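Local coordinates for protein papain-like protease (Human betacoronavirus 2c EMC/2012, PDB 4RNA) that probably cleaves the viral polyprotein as a cysteine protease and, as in related coronavirus enzymes, probably removes ubiquitin-like modifiers from host proteins, at residues 186-191 with 198-203; 222-227 with 234-239; 128-133 with 173-178; 267-272 with 309-314. All coordinates share one frame; numbering follows the deposited sequence. Where two conformers were deposited one is given.

Contact 1 (186-191 with 198-203); sequences RMVWRE and IKDVVL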
loop_
_atom_site.group_PDB
_atom_site.type_symbol
_atom_site.label_atom_id
_atom_site.label_comp_id
_atom_site.label_asym_id
_atom_site.label_seq_id
_atom_site.Cartn_x
_atom_site.Cartn_y
_atom_site.Cartn_z
ATOM N N ARG A 186 15.485 -22.512 3.697
ATOM C CA ARG A 186 14.666 -23.174 4.672
ATOM C C ARG A 186 14.966 -22.611 6.032
ATOM O O ARG A 186 16.123 -22.336 6.336
ATOM C CB ARG A 186 15.006 -24.636 4.609
ATOM C CG ARG A 186 14.118 -25.539 5.414
ATOM C CD ARG A 186 14.733 -26.921 5.368
ATOM N NE ARG A 186 13.913 -27.809 6.164
ATOM C CZ ARG A 186 12.673 -28.186 5.835
ATOM N NH1 ARG A 186 12.098 -27.779 4.697
ATOM N NH2 ARG A 186 12.003 -28.983 6.658
ATOM N N MET A 187 13.922 -22.470 6.856
ATOM C CA MET A 187 14.081 -21.939 8.209
ATOM C C MET A 187 13.180 -22.794 9.133
ATOM O O MET A 187 11.968 -22.881 8.872
ATOM C CB MET A 187 13.676 -20.473 8.212
ATOM C CG MET A 187 14.125 -19.688 9.424
ATOM S SD MET A 187 13.390 -18.026 9.358
ATOM C CE MET A 187 11.688 -18.457 9.329
ATOM N N VAL A 188 13.767 -23.464 10.145
ATOM C CA VAL A 188 12.947 -24.285 11.077
ATOM C C VAL A 188 13.019 -23.734 12.502
ATOM O O VAL A 188 14.078 -23.738 13.100
ATOM C CB VAL A 188 13.343 -25.764 11.046
ATOM C CG1 VAL A 188 12.331 -26.604 11.818
ATOM C CG2 VAL A 188 13.462 -26.264 9.610
ATOM N N TRP A 189 11.874 -23.254 13.006
ATOM C CA TRP A 189 11.666 -22.868 14.392
ATOM C C TRP A 189 11.106 -24.023 15.167
ATOM O O TRP A 189 10.253 -24.766 14.679
ATOM C CB TRP A 189 10.697 -21.681 14.497
ATOM C CG TRP A 189 11.279 -20.434 13.901
ATOM C CD1 TRP A 189 11.122 -19.977 12.606
ATOM C CD2 TRP A 189 12.155 -19.450 14.562
ATOM N NE1 TRP A 189 11.830 -18.816 12.411
ATOM C CE2 TRP A 189 12.450 -18.432 13.553
ATOM C CE3 TRP A 189 12.699 -19.317 15.845
ATOM C CZ2 TRP A 189 13.250 -17.325 13.828
ATOM C CZ3 TRP A 189 13.523 -18.203 16.106
ATOM C CH2 TRP A 189 13.795 -17.242 15.102
ATOM N N ARG A 190 11.630 -24.226 16.364
ATOM C CA ARG A 190 11.051 -25.234 17.237
ATOM C C ARG A 190 10.552 -24.508 18.475
ATOM O O ARG A 190 11.251 -23.600 19.070
ATOM C CB ARG A 190 12.043 -26.359 17.561
ATOM C CG ARG A 190 11.498 -27.437 18.519
ATOM C CD ARG A 190 12.473 -28.622 18.577
ATOM N NE ARG A 190 12.450 -29.342 17.312
ATOM C CZ ARG A 190 13.430 -30.105 16.847
ATOM N NH1 ARG A 190 14.550 -30.251 17.543
ATOM N NH2 ARG A 190 13.289 -30.709 15.669
ATOM N N GLU A 191 9.323 -24.878 18.838
ATOM C CA GLU A 191 8.708 -24.418 20.074
ATOM C C GLU A 191 8.502 -25.670 20.970
ATOM O O GLU A 191 7.972 -26.701 20.516
ATOM C CB GLU A 191 7.386 -23.712 19.753
ATOM C CG GLU A 191 7.622 -22.373 19.084
ATOM C CD GLU A 191 6.367 -21.508 18.898
ATOM O OE1 GLU A 191 5.238 -21.964 19.200
ATOM O OE2 GLU A 191 6.530 -20.339 18.441
ATOM N N ILE A 198 6.426 -30.754 21.476
ATOM C CA ILE A 198 7.263 -29.985 20.533
ATOM C C ILE A 198 6.400 -29.672 19.320
ATOM O O ILE A 198 5.709 -30.555 18.847
ATOM C CB ILE A 198 8.478 -30.810 20.014
ATOM C CG1 ILE A 198 9.432 -31.184 21.136
ATOM C CG2 ILE A 198 9.191 -30.090 18.871
ATOM C CD1 ILE A 198 10.382 -32.330 20.818
ATOM N N LYS A 199 6.409 -28.410 18.863
ATOM C CA LYS A 199 5.857 -28.004 17.563
ATOM C C LYS A 199 6.952 -27.363 16.713
ATOM O O LYS A 199 7.595 -26.399 17.179
ATOM C CB LYS A 199 4.737 -26.969 17.726
ATOM C CG LYS A 199 3.933 -26.721 16.448
ATOM C CD LYS A 199 3.482 -28.081 15.885
ATOM C CE LYS A 199 2.559 -27.988 14.669
ATOM N NZ LYS A 199 3.302 -27.591 13.444
ATOM N N ASP A 200 7.176 -27.904 15.504
ATOM C CA ASP A 200 7.974 -27.239 14.442
ATOM C C ASP A 200 7.190 -26.302 13.456
ATOM O O ASP A 200 6.114 -26.638 12.935
ATOM C CB ASP A 200 8.853 -28.254 13.689
ATOM C CG ASP A 200 10.051 -28.753 14.532
ATOM O OD1 ASP A 200 10.421 -28.110 15.552
ATOM O OD2 ASP A 200 10.640 -29.796 14.174
ATOM N N VAL A 201 7.735 -25.107 13.237
ATOM C CA VAL A 201 7.265 -24.204 12.157
ATOM C C VAL A 201 8.373 -24.094 11.084
ATOM O O VAL A 201 9.495 -23.634 11.366
ATOM C CB VAL A 201 7.008 -22.744 12.680
ATOM C CG1 VAL A 201 6.372 -21.886 11.590
ATOM C CG2 VAL A 201 6.135 -22.766 13.915
ATOM N N VAL A 202 8.062 -24.541 9.874
ATOM C CA VAL A 202 8.994 -24.516 8.748
ATOM C C VAL A 202 8.602 -23.404 7.763
ATOM O O VAL A 202 7.446 -23.367 7.286
ATOM C CB VAL A 202 8.985 -25.867 8.005
ATOM C CG1 VAL A 202 9.913 -25.877 6.768
ATOM C CG2 VAL A 202 9.252 -27.013 8.968
ATOM N N LEU A 203 9.550 -22.504 7.471
ATOM C CA LEU A 203 9.401 -21.515 6.391
ATOM C C LEU A 203 10.394 -21.818 5.253
ATOM O O LEU A 203 11.524 -22.267 5.512
ATOM C CB LEU A 203 9.632 -20.095 6.943
ATOM C CG LEU A 203 8.647 -19.753 8.060
ATOM C CD1 LEU A 203 9.220 -18.695 8.972
ATOM C CD2 LEU A 203 7.314 -19.331 7.469
#
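Arg190 and Asp200 pair across the antiparallel beta hairpin 186-193/197-204 of the zinc-binding fingers region, and their flat ends show how a cross-strand ion pair is oriented. Guanidinium and carboxylate lie only 20° from coplanar, and the grip is side-on: NE of Arg190 meets OD1 of Asp200 at 3.0 Å, while NH2 of Arg190 meets OD2 of Asp200 at 3.2 Å, both on syn lone pairs. A bend at chi3 (-70°) turns NE toward the acid. The same chain also meets Ile198, two residues before the acid, with Arg190 CG 3.5 Å from Ile198 CG2. Further along, Val202 CG1 sits over one face of the Arg186 guanidinium, displaced toward its rim. Glu191 and Trp189 belong to the other face of the sheet; the Glu191 carboxylate forms a salt bridge with Arg236 and also accepts the N-H of Ala64 of the second subunit. Trp189 CB lies 4.2 Å from Val201 CB, and Trp189 N donates to Val201 O at 2.9 Å.

Contact 2 (222-227 with 234-239); sequences ARMTYV and RHRQLV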
loop_
_atom_site.group_PDB
_atom_site.type_symbol
_atom_site.label_atom_id
_atom_site.label_comp_id
_atom_site.label_asym_id
_atom_site.label_seq_id
_atom_site.Cartn_x
_atom_site.Cartn_y
_atom_site.Cartn_z
ATOM N N ALA A 222 19.142 -17.206 19.259
ATOM C CA ALA A 222 19.043 -17.361 20.732
ATOM C C ALA A 222 17.722 -18.046 21.149
ATOM O O ALA A 222 16.721 -17.974 20.440
ATOM C CB ALA A 222 19.150 -15.996 21.438
ATOM N N ARG A 223 17.714 -18.587 22.364
ATOM C CA ARG A 223 16.541 -19.261 22.916
ATOM C C ARG A 223 15.662 -18.211 23.602
ATOM O O ARG A 223 16.165 -17.362 24.328
ATOM C CB ARG A 223 16.961 -20.359 23.926
ATOM C CG ARG A 223 15.785 -21.204 24.459
ATOM C CD ARG A 223 16.204 -22.295 25.479
ATOM N NE ARG A 223 16.648 -21.710 26.752
ATOM C CZ ARG A 223 17.876 -21.838 27.260
ATOM N NH1 ARG A 223 18.785 -22.581 26.634
ATOM N NH2 ARG A 223 18.184 -21.261 28.405
ATOM N N MET A 224 14.353 -18.237 23.322
ATOM C CA MET A 224 13.406 -17.430 24.113
ATOM C C MET A 224 12.539 -18.365 24.912
ATOM O O MET A 224 12.168 -19.488 24.435
ATOM C CB MET A 224 12.492 -16.539 23.242
ATOM C CG MET A 224 11.415 -15.807 24.065
ATOM S SD MET A 224 10.203 -14.857 23.117
ATOM C CE MET A 224 9.373 -16.181 22.227
ATOM N N THR A 225 12.170 -17.891 26.098
ATOM C CA THR A 225 11.426 -18.688 27.052
ATOM C C THR A 225 10.261 -17.870 27.659
ATOM O O THR A 225 10.408 -16.726 28.000
ATOM C CB THR A 225 12.402 -19.182 28.173
ATOM O OG1 THR A 225 13.405 -20.061 27.606
ATOM C CG2 THR A 225 11.629 -19.847 29.353
ATOM N N TYR A 226 9.091 -18.467 27.831
ATOM C CA TYR A 226 8.056 -17.715 28.600
ATOM C C TYR A 226 7.133 -18.800 29.249
ATOM O O TYR A 226 7.461 -20.010 29.154
ATOM C CB TYR A 226 7.312 -16.717 27.671
ATOM C CG TYR A 226 6.765 -17.414 26.441
ATOM C CD1 TYR A 226 7.603 -17.686 25.315
ATOM C CD2 TYR A 226 5.433 -17.816 26.400
ATOM C CE1 TYR A 226 7.093 -18.360 24.198
ATOM C CE2 TYR A 226 4.927 -18.501 25.307
ATOM C CZ TYR A 226 5.758 -18.761 24.209
ATOM O OH TYR A 226 5.188 -19.409 23.134
ATOM N N VAL A 227 6.029 -18.377 29.890
ATOM C CA VAL A 227 5.202 -19.277 30.707
ATOM C C VAL A 227 4.511 -20.202 29.746
ATOM O O VAL A 227 4.041 -19.759 28.669
ATOM C CB VAL A 227 4.189 -18.506 31.626
ATOM C CG1 VAL A 227 3.195 -19.472 32.262
ATOM C CG2 VAL A 227 4.951 -17.703 32.684
ATOM N N ARG A 234 8.078 -22.621 28.494
ATOM C CA ARG A 234 7.875 -22.903 27.080
ATOM C C ARG A 234 9.055 -22.204 26.395
ATOM O O ARG A 234 9.393 -21.120 26.781
ATOM C CB ARG A 234 6.613 -22.141 26.654
ATOM C CG ARG A 234 5.522 -22.971 26.120
ATOM C CD ARG A 234 4.493 -22.046 25.515
ATOM N NE ARG A 234 4.672 -22.216 24.094
ATOM C CZ ARG A 234 3.782 -22.764 23.248
ATOM N NH1 ARG A 234 2.549 -23.147 23.651
ATOM N NH2 ARG A 234 4.091 -22.856 21.957
ATOM N N HIS A 235 9.670 -22.812 25.394
ATOM C CA HIS A 235 10.786 -22.160 24.694
ATOM C C HIS A 235 10.583 -22.031 23.199
ATOM O O HIS A 235 9.860 -22.800 22.582
ATOM C CB HIS A 235 12.056 -22.996 24.881
ATOM C CG HIS A 235 12.330 -23.347 26.300
ATOM N ND1 HIS A 235 12.911 -22.469 27.159
ATOM C CD2 HIS A 235 12.044 -24.495 27.028
ATOM C CE1 HIS A 235 13.046 -23.041 28.389
ATOM N NE2 HIS A 235 12.482 -24.281 28.325
ATOM N N ARG A 236 11.229 -21.072 22.573
ATOM C CA ARG A 236 11.198 -20.934 21.112
ATOM C C ARG A 236 12.648 -20.793 20.637
ATOM O O ARG A 236 13.382 -19.896 21.157
ATOM C CB ARG A 236 10.366 -19.669 20.758
ATOM C CG ARG A 236 10.547 -19.057 19.371
ATOM C CD ARG A 236 9.386 -18.099 19.039
ATOM N NE ARG A 236 9.451 -17.540 17.679
ATOM C CZ ARG A 236 8.977 -18.129 16.587
ATOM N NH1 ARG A 236 8.347 -19.310 16.652
ATOM N NH2 ARG A 236 9.107 -17.516 15.413
ATOM N N GLN A 237 13.052 -21.594 19.680
ATOM C CA GLN A 237 14.414 -21.447 19.168
ATOM C C GLN A 237 14.545 -21.827 17.723
ATOM O O GLN A 237 13.929 -22.800 17.275
ATOM C CB GLN A 237 15.417 -22.252 20.057
ATOM C CG GLN A 237 16.875 -22.129 19.673
ATOM C CD GLN A 237 17.791 -22.780 20.699
ATOM O OE1 GLN A 237 17.479 -22.836 21.907
ATOM N NE2 GLN A 237 18.903 -23.314 20.212
ATOM N N LEU A 238 15.361 -21.068 16.974
ATOM C CA LEU A 238 15.760 -21.485 15.619
ATOM C C LEU A 238 16.670 -22.780 15.595
ATOM O O LEU A 238 17.738 -22.819 16.186
ATOM C CB LEU A 238 16.451 -20.293 14.920
ATOM C CG LEU A 238 16.834 -20.506 13.443
ATOM C CD1 LEU A 238 15.629 -20.784 12.502
ATOM C CD2 LEU A 238 17.655 -19.286 12.998
ATOM N N VAL A 239 16.216 -23.864 14.963
ATOM C CA VAL A 239 17.028 -25.074 14.981
ATOM C C VAL A 239 17.678 -25.429 13.612
ATOM O O VAL A 239 18.697 -26.159 13.543
ATOM C CB VAL A 239 16.242 -26.277 15.535
ATOM C CG1 VAL A 239 16.004 -26.063 17.049
ATOM C CG2 VAL A 239 14.939 -26.459 14.762
HETATM O O HOH W 1 16.207 -18.912 17.872
#
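Arg234 and Tyr226 run alongside each other in one direction at a hydrogen-bonded pair of the antiparallel hairpin 224-227/233-242. Traced outward, Arg234 begins with CB over one face of the Tyr226 ring, 4.3 Å from its centroid, a CH-pi contact; this carbon also lies 3.4 Å from Tyr226 O. Beyond CG, CD of Arg234 approaches Tyr226 CE2 at 3.6 Å, and a bend at chi3 (106°) places NE of Arg234 within 3.0 Å of Tyr226 OH. The guanidinium ends only 15° from parallel to the ring. At its tip, NH1 bonds to Gln229 OE1 in the connecting turn, and NH2 forms a salt bridge with Glu191 of strand 186-193. On the opposite side of the sheet, Thr225 OG1 and His235 ND1 are hydrogen-bonded at the edge of the imidazole, and the modelled 2.5 Å is too short for its exact value to be trusted. One water joins Ala222 O, 2.8 Å away, to Leu238 N. Arg234 also touches Cys228, a zinc ligand, its side chain about 5 Å from the metal at the nearest atoms. Shared with Glu191, its positive charge may still offset part of the negative charge expected of a four-cysteine zinc site.

Contact 3 (128-133 with 173-178); sequences IKFVIP and HTVLAK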
loop_
_atom_site.group_PDB
_atom_site.type_symbol
_atom_site.label_atom_id
_atom_site.label_comp_id
_atom_site.label_asym_id
_atom_site.label_seq_id
_atom_site.Cartn_x
_atom_site.Cartn_y
_atom_site.Cartn_z
ATOM N N ILE A 128 17.162 -13.915 -6.696
ATOM C CA ILE A 128 15.781 -13.433 -6.681
ATOM C C ILE A 128 15.317 -13.065 -8.090
ATOM O O ILE A 128 16.120 -12.632 -8.938
ATOM C CB ILE A 128 15.585 -12.178 -5.793
ATOM C CG1 ILE A 128 16.360 -11.010 -6.386
ATOM C CG2 ILE A 128 16.002 -12.488 -4.356
ATOM C CD1 ILE A 128 16.102 -9.676 -5.665
ATOM N N LYS A 129 14.029 -13.312 -8.310
ATOM C CA LYS A 129 13.319 -12.973 -9.538
ATOM C C LYS A 129 11.910 -12.492 -9.121
ATOM O O LYS A 129 11.337 -13.021 -8.179
ATOM C CB LYS A 129 13.182 -14.206 -10.431
ATOM C CG LYS A 129 12.697 -13.900 -11.837
ATOM C CD LYS A 129 12.432 -15.151 -12.685
ATOM C CE LYS A 129 11.303 -16.010 -12.124
ATOM N NZ LYS A 129 11.800 -16.733 -10.914
ATOM N N PHE A 130 11.377 -11.508 -9.839
ATOM C CA PHE A 130 10.051 -10.976 -9.549
ATOM C C PHE A 130 9.018 -11.805 -10.273
ATOM O O PHE A 130 9.211 -12.141 -11.430
ATOM C CB PHE A 130 9.970 -9.484 -9.916
ATOM C CG PHE A 130 10.716 -8.629 -8.948
ATOM C CD1 PHE A 130 10.206 -8.436 -7.662
ATOM C CD2 PHE A 130 11.958 -8.075 -9.284
ATOM C CE1 PHE A 130 10.922 -7.695 -6.730
ATOM C CE2 PHE A 130 12.681 -7.330 -8.365
ATOM C CZ PHE A 130 12.169 -7.146 -7.077
ATOM N N VAL A 131 7.950 -12.161 -9.576
ATOM C CA VAL A 131 6.938 -13.033 -10.180
ATOM C C VAL A 131 6.026 -12.160 -11.034
ATOM O O VAL A 131 5.300 -12.661 -11.854
ATOM C CB VAL A 131 6.127 -13.856 -9.150
ATOM C CG1 VAL A 131 7.061 -14.683 -8.282
ATOM C CG2 VAL A 131 5.215 -12.977 -8.291
ATOM N N ILE A 132 6.081 -10.842 -10.863
ATOM C CA ILE A 132 5.298 -9.922 -11.748
ATOM C C ILE A 132 6.156 -9.509 -12.981
ATOM O O ILE A 132 7.250 -8.965 -12.822
ATOM C CB ILE A 132 4.898 -8.633 -10.970
ATOM C CG1 ILE A 132 3.894 -8.985 -9.844
ATOM C CG2 ILE A 132 4.258 -7.622 -11.941
ATOM C CD1 ILE A 132 3.756 -7.931 -8.732
ATOM N N PRO A 133 5.660 -9.761 -14.216
ATOM C CA PRO A 133 6.508 -9.439 -15.366
ATOM C C PRO A 133 6.962 -8.001 -15.476
ATOM O O PRO A 133 8.119 -7.765 -15.838
ATOM C CB PRO A 133 5.632 -9.826 -16.558
ATOM C CG PRO A 133 4.802 -10.973 -16.032
ATOM C CD PRO A 133 4.548 -10.703 -14.580
ATOM N N HIS A 173 10.062 -4.808 2.322
ATOM C CA HIS A 173 9.299 -6.010 2.511
ATOM C C HIS A 173 8.169 -6.135 1.519
ATOM O O HIS A 173 7.919 -7.217 1.009
ATOM C CB HIS A 173 8.940 -6.222 4.035
ATOM C CG HIS A 173 10.185 -6.519 4.921
ATOM N ND1 HIS A 173 10.476 -7.761 5.420
ATOM C CD2 HIS A 173 11.242 -5.687 5.337
ATOM C CE1 HIS A 173 11.642 -7.709 6.121
ATOM N NE2 HIS A 173 12.109 -6.450 6.067
ATOM N N THR A 174 7.543 -5.042 1.119
ATOM C CA THR A 174 6.543 -5.103 0.075
ATOM C C THR A 174 7.072 -5.452 -1.289
ATOM O O THR A 174 6.402 -6.159 -2.067
ATOM C CB THR A 174 5.784 -3.762 -0.118
ATOM O OG1 THR A 174 6.735 -2.723 -0.327
ATOM C CG2 THR A 174 5.041 -3.407 1.054
ATOM N N VAL A 175 8.265 -4.958 -1.604
ATOM C CA VAL A 175 8.861 -5.338 -2.851
ATOM C C VAL A 175 9.201 -6.827 -2.840
ATOM O O VAL A 175 8.936 -7.476 -3.805
ATOM C CB VAL A 175 10.109 -4.475 -3.199
ATOM C CG1 VAL A 175 10.821 -5.045 -4.422
ATOM C CG2 VAL A 175 9.673 -3.049 -3.508
ATOM N N LEU A 176 9.797 -7.339 -1.752
ATOM C CA LEU A 176 10.240 -8.701 -1.723
ATOM C C LEU A 176 9.054 -9.627 -1.640
ATOM O O LEU A 176 9.118 -10.799 -2.119
ATOM C CB LEU A 176 11.178 -8.927 -0.552
ATOM C CG LEU A 176 12.582 -8.339 -0.767
ATOM C CD1 LEU A 176 13.410 -8.401 0.533
ATOM C CD2 LEU A 176 13.282 -9.050 -1.891
ATOM N N ALA A 177 7.930 -9.138 -1.123
ATOM C CA ALA A 177 6.673 -9.998 -1.258
ATOM C C ALA A 177 6.298 -10.309 -2.727
ATOM O O ALA A 177 5.572 -11.269 -2.983
ATOM C CB ALA A 177 5.480 -9.397 -0.525
ATOM N N LYS A 178 6.813 -9.540 -3.688
ATOM C CA LYS A 178 6.572 -9.766 -5.110
ATOM C C LYS A 178 7.634 -10.603 -5.791
ATOM O O LYS A 178 7.656 -10.697 -7.041
ATOM C CB LYS A 178 6.499 -8.415 -5.851
ATOM C CG LYS A 178 5.531 -7.372 -5.252
ATOM C CD LYS A 178 4.248 -8.042 -4.868
ATOM C CE LYS A 178 3.043 -7.147 -5.166
ATOM N NZ LYS A 178 3.041 -5.963 -4.264
#
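The first torsion of Phe130 (chi1 -73°) sets CG anti to its own carbonyl carbon, and the ring ends beside Val175 and Lys178, while Lys178 bends at chi2 (-43°), which folds CD back. The setting is the short antiparallel sheet 128-130/179-181 in the helical part of the papain-like fold, where strand 128-130 meets the end of helix 168-176. CE1 of Phe130 reaches Val175 CG1 at 3.5 Å, the two side chains crossing at a slant, and Val175 O lies in the ring plane at the edge; the same carbonyl accepts the N-H of Lys178. Phe130 also meets Phe139 of helix 133-143 edge-to-face. Ile132, at the N-cap position of that helix, brings CD1 against the aliphatic run of Lys178, nearest at CE, 3.7 Å away. The lysine thus packs with its methylenes, and Leu135 touches it as well. Backbone pairing continues where Lys129 bonds to Glu180. Within the contact itself the polar join is one hydrogen bond: Val131 N donates to Lys178 O at 2.9 Å with an angle of 164° at the hydrogen, and that oxygen also receives a CA-H contact from Phe130 CA at 3.5 Å.

Contact 4 (267-272 with 309-314); sequences AFNVFQ and VTDVLF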
loop_
_atom_site.group_PDB
_atom_site.type_symbol
_atom_site.label_atom_id
_atom_site.label_comp_id
_atom_site.label_asym_id
_atom_site.label_seq_id
_atom_site.Cartn_x
_atom_site.Cartn_y
_atom_site.Cartn_z
ATOM N N ALA A 267 26.054 -5.398 4.584
ATOM C CA ALA A 267 25.447 -4.092 4.395
ATOM C C ALA A 267 24.341 -3.859 5.420
ATOM O O ALA A 267 23.848 -4.791 6.004
ATOM C CB ALA A 267 24.843 -3.896 2.984
ATOM N N PHE A 268 23.985 -2.593 5.664
ATOM C CA PHE A 268 22.889 -2.299 6.576
ATOM C C PHE A 268 22.319 -0.939 6.288
ATOM O O PHE A 268 23.020 -0.079 5.730
ATOM C CB PHE A 268 23.329 -2.426 8.070
ATOM C CG PHE A 268 24.485 -1.524 8.452
ATOM C CD1 PHE A 268 25.799 -1.922 8.230
ATOM C CD2 PHE A 268 24.235 -0.291 8.974
ATOM C CE1 PHE A 268 26.882 -1.133 8.567
ATOM C CE2 PHE A 268 25.312 0.522 9.337
ATOM C CZ PHE A 268 26.630 0.105 9.136
ATOM N N ASN A 269 21.056 -0.706 6.668
ATOM C CA ASN A 269 20.560 0.678 6.595
ATOM C C ASN A 269 20.493 1.382 7.897
ATOM O O ASN A 269 20.434 0.762 8.969
ATOM C CB ASN A 269 19.170 0.736 5.927
ATOM C CG ASN A 269 19.227 0.199 4.492
ATOM O OD1 ASN A 269 20.136 0.560 3.751
ATOM N ND2 ASN A 269 18.244 -0.647 4.096
ATOM N N VAL A 270 20.487 2.711 7.823
ATOM C CA VAL A 270 20.508 3.466 9.063
ATOM C C VAL A 270 19.407 4.504 8.894
ATOM O O VAL A 270 19.196 5.006 7.775
ATOM C CB VAL A 270 21.898 4.170 9.265
ATOM C CG1 VAL A 270 21.803 5.290 10.252
ATOM C CG2 VAL A 270 22.960 3.167 9.702
ATOM N N PHE A 271 18.646 4.775 9.961
ATOM C CA PHE A 271 17.724 5.904 9.932
ATOM C C PHE A 271 18.203 6.931 10.942
ATOM O O PHE A 271 18.425 6.581 12.098
ATOM C CB PHE A 271 16.305 5.430 10.238
ATOM C CG PHE A 271 15.242 6.526 10.210
ATOM C CD1 PHE A 271 14.798 7.080 9.001
ATOM C CD2 PHE A 271 14.667 6.968 11.377
ATOM C CE1 PHE A 271 13.815 8.059 8.983
ATOM C CE2 PHE A 271 13.686 7.957 11.357
ATOM C CZ PHE A 271 13.252 8.485 10.163
ATOM N N GLN A 272 18.318 8.187 10.501
ATOM C CA GLN A 272 18.864 9.325 11.275
ATOM C C GLN A 272 17.805 10.340 11.641
ATOM O O GLN A 272 17.077 10.819 10.760
ATOM C CB GLN A 272 19.940 10.062 10.461
ATOM C CG GLN A 272 21.288 9.345 10.404
ATOM C CD GLN A 272 22.233 9.854 9.309
ATOM O OE1 GLN A 272 21.888 10.715 8.491
ATOM N NE2 GLN A 272 23.444 9.299 9.291
ATOM N N VAL A 309 20.599 1.505 13.425
ATOM C CA VAL A 309 20.476 0.500 12.405
ATOM C C VAL A 309 19.016 0.116 12.267
ATOM O O VAL A 309 18.287 -0.038 13.299
ATOM C CB VAL A 309 21.339 -0.671 12.809
ATOM C CG1 VAL A 309 21.102 -1.904 11.952
ATOM C CG2 VAL A 309 22.816 -0.305 12.795
ATOM N N THR A 310 18.627 -0.188 11.021
ATOM C CA THR A 310 17.281 -0.674 10.744
ATOM C C THR A 310 17.409 -2.046 10.099
ATOM O O THR A 310 17.397 -2.993 10.805
ATOM C CB THR A 310 16.478 0.299 9.865
ATOM O OG1 THR A 310 17.230 0.715 8.690
ATOM C CG2 THR A 310 16.039 1.529 10.663
ATOM N N ASP A 311 17.580 -2.126 8.784
ATOM C CA ASP A 311 17.760 -3.444 8.110
ATOM C C ASP A 311 19.235 -3.870 8.079
ATOM O O ASP A 311 20.102 -3.069 7.980
ATOM C CB ASP A 311 17.296 -3.379 6.691
ATOM C CG ASP A 311 16.014 -2.638 6.553
ATOM O OD1 ASP A 311 14.984 -3.210 7.036
ATOM O OD2 ASP A 311 16.039 -1.519 5.959
ATOM N N VAL A 312 19.531 -5.161 8.102
ATOM C CA VAL A 312 20.928 -5.614 8.058
ATOM C C VAL A 312 20.983 -6.779 7.137
ATOM O O VAL A 312 20.119 -7.652 7.278
ATOM C CB VAL A 312 21.461 -6.060 9.478
ATOM C CG1 VAL A 312 22.921 -6.550 9.391
ATOM C CG2 VAL A 312 21.344 -4.938 10.530
ATOM N N LEU A 313 21.950 -6.806 6.230
ATOM C CA LEU A 313 22.013 -7.977 5.268
ATOM C C LEU A 313 23.155 -8.954 5.586
ATOM O O LEU A 313 24.295 -8.561 5.638
ATOM C CB LEU A 313 22.164 -7.440 3.797
ATOM C CG LEU A 313 22.242 -8.450 2.664
ATOM C CD1 LEU A 313 21.032 -9.454 2.726
ATOM C CD2 LEU A 313 22.255 -7.673 1.367
ATOM N N PHE A 314 22.880 -10.275 5.589
ATOM C CA PHE A 314 23.873 -11.218 5.904
ATOM C C PHE A 314 23.984 -12.154 4.704
ATOM O O PHE A 314 23.050 -12.230 3.894
ATOM C CB PHE A 314 23.479 -12.048 7.165
ATOM C CG PHE A 314 23.644 -11.309 8.465
ATOM C CD1 PHE A 314 22.597 -10.519 9.006
ATOM C CD2 PHE A 314 24.864 -11.415 9.184
ATOM C CE1 PHE A 314 22.775 -9.797 10.219
ATOM C CE2 PHE A 314 25.054 -10.684 10.380
ATOM C CZ PHE A 314 24.027 -9.862 10.881
#
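Asn269 O is approached by several groups of strand 304-315, and it marks a beta bulge in the antiparallel pairing of 267-272 with that strand, within the large sheet of the palm region. Thr310 N donates to Asn269 O at 2.9 Å from above the carbonyl plane, and Val309 CA adds a CA-H contact to Asn269 O at 3.4 Å. The backbone N of Asn269 in turn donates to Asp311 O. Asn269 therefore faces both Thr310 and Asp311, and the register moves by one residue between Phe268 and Val270. The buried N of Asp311 has no partner in the model, consistent with the interrupted pairing at the bulge.

The side chains on the apolar face follow the shift. With CG between its own backbone N and carbonyl carbon (chi1 58°), Phe268 crosses Val309 at about a right angle, its CD2 lying 4.1 Å from Val309 CG2, while Phe268 CB rests 4.0 Å from Val312 CG2.

Polar second partners fix the amide and the acid. OD1 of Asn269 bonds to His283 ND1 and its ND2 also to Thr121 OG1, while OD1 of Asp311 bonds to Ser249 and Ser169. The amide and carboxylate planes stand 90° apart, and Asn269 ND2 reaches Asp311 OD2 on its anti side at 3.0 Å, with an almost straight angle of 177° at the hydrogen.

How the contacts relate
From the N terminus the chain closes contact 3 first, bringing residues 128-133 back to 173-178 after a largely helical excursion. Contact 1 and contact 2 follow as two hairpins, and contact 4 closes last around a loop rich in strand. All four lie in series, so none nests within or crosses another. Contacts 1 and 2 are joined directly, because strands 186-193 and 233-242 are neighbours in one sheet, and both hairpins touch the second subunit. Contact 3 ties strand to helix in the thumb, whereas contact 4 knits the palm sheet; these two approach within about 4 Å at their nearest atoms, and Ser249 accompanies both, bonding to His173 and to Asp311.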